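Local coordinates for branched-chain amino acid aminotransferase (Thermoproteus uzoniensis, PDB 5CE8), which probably catalyses the pyridoxal 5'-phosphate-dependent transfer of the amino group between leucine, isoleucine or valine and 2-oxoglutarate, at residues 146-150 / 172-177; 183-187 / 197-202. All blocks are in the same frame, centred on the assembly; numbering follows the deposited sequence.

Contact 1: 146-150 / 172-177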
loop_
_atom_site.group_PDB
_atom_site.type_symbol
_atom_site.label_atom_id
_atom_site.label_comp_id
_atom_site.label_asym_id
_atom_site.label_seq_id
_atom_site.Cartn_x
_atom_site.Cartn_y
_atom_site.Cartn_z
ATOM N N VAL A 146 -5.895 -10.296 -17.570
ATOM C CA VAL A 146 -5.178 -9.733 -16.367
ATOM C C VAL A 146 -5.517 -10.674 -15.240
ATOM O O VAL A 146 -6.730 -10.952 -14.980
ATOM C CB VAL A 146 -5.627 -8.255 -15.889
ATOM C CG1 VAL A 146 -4.753 -7.856 -14.719
ATOM C CG2 VAL A 146 -5.534 -7.205 -17.070
ATOM N N VAL A 147 -4.483 -11.201 -14.583
ATOM C CA VAL A 147 -4.670 -12.129 -13.490
ATOM C C VAL A 147 -4.835 -11.582 -12.085
ATOM O O VAL A 147 -4.619 -10.372 -11.811
ATOM C CB VAL A 147 -3.606 -13.231 -13.496
ATOM C CG1 VAL A 147 -3.689 -13.975 -14.733
ATOM C CG2 VAL A 147 -2.171 -12.701 -13.334
ATOM N N SER A 148 -5.306 -12.467 -11.183
ATOM C CA SER A 148 -5.585 -12.070 -9.784
ATOM C C SER A 148 -4.278 -11.888 -8.992
ATOM O O SER A 148 -4.317 -11.211 -8.011
ATOM C CB SER A 148 -6.412 -13.116 -9.005
ATOM O OG SER A 148 -5.705 -14.408 -8.997
ATOM N N TRP A 149 -3.212 -12.616 -9.377
ATOM C CA TRP A 149 -1.890 -12.542 -8.848
ATOM C C TRP A 149 -1.123 -11.312 -9.247
ATOM O O TRP A 149 -0.982 -11.023 -10.377
ATOM C CB TRP A 149 -1.074 -13.790 -9.327
ATOM C CG TRP A 149 -1.662 -15.061 -8.775
ATOM C CD1 TRP A 149 -2.477 -15.890 -9.437
ATOM C CD2 TRP A 149 -1.486 -15.606 -7.479
ATOM N NE1 TRP A 149 -2.834 -16.896 -8.640
ATOM C CE2 TRP A 149 -2.298 -16.691 -7.395
ATOM C CE3 TRP A 149 -0.850 -15.184 -6.341
ATOM C CZ2 TRP A 149 -2.420 -17.475 -6.195
ATOM C CZ3 TRP A 149 -0.953 -15.919 -5.174
ATOM C CH2 TRP A 149 -1.752 -17.059 -5.117
ATOM N N ARG A 150 -0.615 -10.570 -8.295
ATOM C CA ARG A 150 0.241 -9.466 -8.609
ATOM C C ARG A 150 1.685 -9.924 -8.749
ATOM O O ARG A 150 2.069 -10.880 -8.097
ATOM C CB ARG A 150 0.163 -8.415 -7.507
ATOM C CG ARG A 150 -1.233 -7.899 -7.245
ATOM C CD ARG A 150 -1.779 -7.138 -8.480
ATOM N NE ARG A 150 -3.023 -6.377 -8.258
ATOM C CZ ARG A 150 -4.256 -6.683 -8.739
ATOM N NH1 ARG A 150 -4.519 -7.784 -9.455
ATOM N NH2 ARG A 150 -5.287 -5.838 -8.497
ATOM N N MET A 172 1.971 -19.252 -10.974
ATOM C CA MET A 172 0.612 -18.880 -10.510
ATOM C C MET A 172 -0.113 -18.118 -11.612
ATOM O O MET A 172 -1.218 -18.494 -12.025
ATOM C CB MET A 172 0.615 -17.996 -9.242
ATOM C CG MET A 172 1.113 -18.569 -7.969
ATOM S SD MET A 172 0.359 -20.060 -7.346
ATOM C CE MET A 172 1.297 -21.293 -8.266
ATOM N N ALA A 173 0.537 -17.095 -12.158
ATOM C CA ALA A 173 -0.150 -16.241 -13.178
ATOM C C ALA A 173 -0.424 -17.068 -14.473
ATOM O O ALA A 173 -1.543 -17.128 -15.012
ATOM C CB ALA A 173 0.594 -14.901 -13.391
ATOM N N ALA A 174 0.581 -17.811 -14.917
ATOM C CA ALA A 174 0.508 -18.531 -16.173
ATOM C C ALA A 174 -0.602 -19.567 -16.128
ATOM O O ALA A 174 -1.451 -19.653 -17.072
ATOM C CB ALA A 174 1.835 -19.193 -16.437
ATOM N N VAL A 175 -0.705 -20.271 -15.002
ATOM C CA VAL A 175 -1.704 -21.306 -14.825
ATOM C C VAL A 175 -3.078 -20.713 -14.694
ATOM O O VAL A 175 -4.022 -21.242 -15.276
ATOM C CB VAL A 175 -1.369 -22.213 -13.628
ATOM C CG1 VAL A 175 -2.581 -23.106 -13.156
ATOM C CG2 VAL A 175 -0.117 -23.019 -13.975
ATOM N N GLU A 176 -3.206 -19.626 -13.948
ATOM C CA GLU A 176 -4.482 -18.979 -13.854
ATOM C C GLU A 176 -5.022 -18.622 -15.222
ATOM O O GLU A 176 -6.151 -18.907 -15.538
ATOM C CB GLU A 176 -4.431 -17.699 -12.997
ATOM C CG GLU A 176 -5.843 -17.051 -12.875
ATOM C CD GLU A 176 -5.856 -15.791 -12.081
ATOM O OE1 GLU A 176 -6.545 -14.806 -12.502
ATOM O OE2 GLU A 176 -5.151 -15.772 -11.036
ATOM N N ALA A 177 -4.217 -18.024 -16.084
ATOM C CA ALA A 177 -4.725 -17.664 -17.379
ATOM C C ALA A 177 -5.072 -18.865 -18.288
ATOM O O ALA A 177 -6.123 -18.947 -18.949
ATOM C CB ALA A 177 -3.723 -16.696 -18.047
HETATM O O HOH W 1 -5.409 -18.085 -9.184
#
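The indole of Trp149 lies across Met172 on helix 167-179. Met172 CB sits 3.5 Å from the centroid of the Trp149 five-membered ring, almost on the ring normal, a CH-pi contact. Further along the same face, Met172 SD is 4.4 Å from the centroid of the six-membered ring of Trp149, which makes this a Met-aromatic contact too. One helical turn on, Glu176 reaches out in an extended t,t conformation to the start of the loop. The backbone Ser148 N donates to Glu176 OE1 at 3.0 Å and only weakly to Glu176 OE2 at 3.3 Å, while Ser148 OG gives a short bond to Glu176 OE2 at 2.5 Å. A water joins the polar and aromatic parts: it accepts from Trp149 NE1 at 2.9 Å and donates to Glu176 OE2 at 3.0 Å. Nearby, Val147 packs on the alanine side of the helix, with Val147 CG2 3.5 Å from Ala173 CB. Arg246 of the second subunit hydrogen-bonds to Ser148 OG and makes a cation-pi contact with Trp149, so this patch is also part of the interface. One carboxylate therefore gathers a backbone NH, a hydroxyl and a bridging water, and the loop after strand 142-146 is joined to the helix by directional bonds as well as by the apolar packing of Trp149 and Val147.

Contact 2: 183-187 / 197-202. With PLP (pyridoxal-5'-phosphate), chain D.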
loop_
_atom_site.group_PDB
_atom_site.type_symbol
_atom_site.label_atom_id
_atom_site.label_comp_id
_atom_site.label_asym_id
_atom_site.label_seq_id
_atom_site.Cartn_x
_atom_site.Cartn_y
_atom_site.Cartn_z
ATOM N N ASP A 183 -4.349 -17.650 -23.605
ATOM C CA ASP A 183 -3.018 -18.129 -23.949
ATOM C C ASP A 183 -1.972 -17.617 -22.946
ATOM O O ASP A 183 -1.007 -18.289 -22.694
ATOM C CB ASP A 183 -2.639 -17.718 -25.354
ATOM C CG ASP A 183 -3.700 -18.033 -26.358
ATOM O OD1 ASP A 183 -3.931 -19.236 -26.543
ATOM O OD2 ASP A 183 -4.341 -17.105 -26.938
ATOM N N GLU A 184 -2.190 -16.441 -22.343
ATOM C CA GLU A 184 -1.156 -15.877 -21.476
ATOM C C GLU A 184 -1.782 -14.895 -20.464
ATOM O O GLU A 184 -2.932 -14.356 -20.649
ATOM C CB GLU A 184 -0.036 -15.123 -22.286
ATOM C CG GLU A 184 1.229 -14.631 -21.507
ATOM C CD GLU A 184 1.861 -15.777 -20.691
ATOM O OE1 GLU A 184 2.707 -16.456 -21.290
ATOM O OE2 GLU A 184 1.380 -16.120 -19.534
ATOM N N ALA A 185 -0.977 -14.681 -19.418
ATOM C CA ALA A 185 -1.281 -13.774 -18.312
ATOM C C ALA A 185 -0.743 -12.432 -18.488
ATOM O O ALA A 185 0.304 -12.298 -19.020
ATOM C CB ALA A 185 -0.748 -14.299 -17.018
ATOM N N ILE A 186 -1.442 -11.432 -17.946
ATOM C CA ILE A 186 -0.825 -10.105 -17.701
ATOM C C ILE A 186 -0.878 -9.905 -16.226
ATOM O O ILE A 186 -1.901 -10.070 -15.649
ATOM C CB ILE A 186 -1.550 -8.915 -18.458
ATOM C CG1 ILE A 186 -1.068 -8.843 -19.925
ATOM C CG2 ILE A 186 -1.140 -7.542 -17.918
ATOM C CD1 ILE A 186 -2.120 -8.437 -20.837
ATOM N N MET A 187 0.194 -9.341 -15.636
ATOM C CA MET A 187 0.260 -9.146 -14.242
ATOM C C MET A 187 0.448 -7.665 -13.951
ATOM O O MET A 187 1.324 -6.992 -14.586
ATOM C CB MET A 187 1.504 -9.882 -13.645
ATOM C CG MET A 187 1.254 -11.368 -13.367
ATOM S SD MET A 187 2.575 -12.137 -12.355
ATOM C CE MET A 187 3.561 -12.305 -13.716
ATOM N N GLY A 197 4.030 -10.191 -18.695
ATOM C CA GLY A 197 3.287 -11.394 -18.868
ATOM C C GLY A 197 3.913 -12.348 -17.857
ATOM O O GLY A 197 4.881 -12.021 -17.158
ATOM N N SER A 198 3.529 -13.580 -17.831
ATOM C CA SER A 198 4.231 -14.539 -16.965
ATOM C C SER A 198 5.723 -14.661 -17.247
ATOM O O SER A 198 6.556 -14.763 -16.333
ATOM C CB SER A 198 3.523 -15.912 -16.955
ATOM O OG SER A 198 3.616 -16.642 -18.177
ATOM N N GLY A 199 6.068 -14.621 -18.511
ATOM C CA GLY A 199 7.425 -14.672 -18.941
ATOM C C GLY A 199 7.765 -13.720 -20.086
ATOM O O GLY A 199 8.532 -14.111 -20.947
ATOM N N GLU A 200 7.154 -12.522 -20.147
ATOM C CA GLU A 200 7.316 -11.642 -21.339
ATOM C C GLU A 200 7.218 -10.237 -20.922
ATOM O O GLU A 200 6.366 -9.962 -20.070
ATOM C CB GLU A 200 6.171 -11.865 -22.331
ATOM C CG GLU A 200 5.998 -13.293 -22.957
ATOM C CD GLU A 200 5.149 -14.228 -22.080
ATOM O OE1 GLU A 200 5.052 -15.401 -22.416
ATOM O OE2 GLU A 200 4.618 -13.877 -21.014
ATOM N N ASN A 201 7.904 -9.324 -21.613
ATOM C CA ASN A 201 7.676 -7.870 -21.386
ATOM C C ASN A 201 6.521 -7.516 -22.286
ATOM O O ASN A 201 6.133 -8.296 -23.191
ATOM C CB ASN A 201 8.853 -6.989 -21.679
ATOM C CG ASN A 201 10.031 -7.224 -20.703
ATOM O OD1 ASN A 201 11.053 -7.632 -21.119
ATOM N ND2 ASN A 201 9.836 -7.009 -19.425
ATOM N N ILE A 202 5.915 -6.395 -21.979
ATOM C CA ILE A 202 4.665 -5.940 -22.654
ATOM C C ILE A 202 4.897 -4.555 -23.258
ATOM O O ILE A 202 5.561 -3.689 -22.644
ATOM C CB ILE A 202 3.495 -5.741 -21.663
ATOM C CG1 ILE A 202 3.327 -6.973 -20.822
ATOM C CG2 ILE A 202 2.145 -5.470 -22.368
ATOM C CD1 ILE A 202 2.193 -6.898 -19.803
HETATM N N1 PLP D . 9.861 -11.035 -18.185
HETATM C C2 PLP D . 10.253 -11.866 -17.224
HETATM C C2A PLP D . 9.520 -11.931 -15.918
HETATM C C3 PLP D . 11.341 -12.808 -17.448
HETATM O O3 PLP D . 11.672 -13.736 -16.464
HETATM C C4 PLP D . 12.039 -12.771 -18.762
HETATM C C4A PLP D . 13.198 -13.685 -19.105
HETATM C C5 PLP D . 11.525 -11.768 -19.737
HETATM C C6 PLP D . 10.427 -10.948 -19.352
HETATM C C5A PLP D . 12.030 -11.602 -21.142
HETATM O O4P PLP D . 13.391 -11.369 -21.185
HETATM P P PLP D . 14.176 -11.697 -22.513
HETATM O O1P PLP D . 13.990 -13.209 -22.880
HETATM O O2P PLP D . 13.766 -10.694 -23.504
HETATM O O3P PLP D . 15.647 -11.581 -22.226
#
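Ser198 OG donates to Glu184 OE2 at 2.7 Å, the one hydrogen bond between the strand beginning at Glu184 and the cofactor-side loop. Glu184 leaves the strand with chi1 t and then bends at chi2 (p), which also brings Glu184 OE2 back to the backbone Ala185 N at 2.8 Å. Ser198 meets it in the p rotamer. Arg178 of helix 167-179 forms a salt bridge with the same Glu184 oxygen. Glu200, m then p, folds back over its own turn: Glu200 OE2 accepts from Gly199 N at 3.0 Å, and the turn is closed by Gly197 N donating to Glu200 O at 2.7 Å. A side chain at Gly197 would run into this folded carboxylate, since an ideal CB would be 2.5 Å from Glu200 OE2. The bare Gly197 CA instead comes within 3.1 Å of Ala185 O, a CA-H...O contact to a carbonyl with no conventional partner in the model. Ile186, m with chi2 between wells at 145°, sets CG1 3.8 Å from CD1 of Ile202 (m, t), while Met187 in m, t, m carries CE to 3.7 Å from Gly197 O. The backbone of 199-201 passes the pyridoxal phosphate ring, with Glu200 C 3.6 Å from PLP C6. Glu184 OE1 and Glu200 OE1, two acceptors only 2.8 Å apart, would repel if both carboxylates were charged; their closeness is consistent with a raised pKa in the pair, with Arg178 offsetting part of the charge.

In the fold
Contact 1 closes before contact 2 opens, and their centres are 9 Å apart. Strands 142-146 and 184-188 are parallel neighbours in the mixed sheet, and helix 167-179 lies between them in sequence, giving a beta-alpha-beta crossover. Contact 1 holds the loop leaving the first strand against the helix; contact 2 packs the second strand against the turn beside the cofactor. They touch directly: Val147 N probably bonds to Ile186 O at 3.0 Å, and Ala173 CB packs on Met187 SD at 3.6 Å. Both contacts also touch the third subunit, and contact 2 includes Gly199, Glu200 and Asn201 of the pyridoxal phosphate pocket, so the crossover lies between an interface and the cofactor.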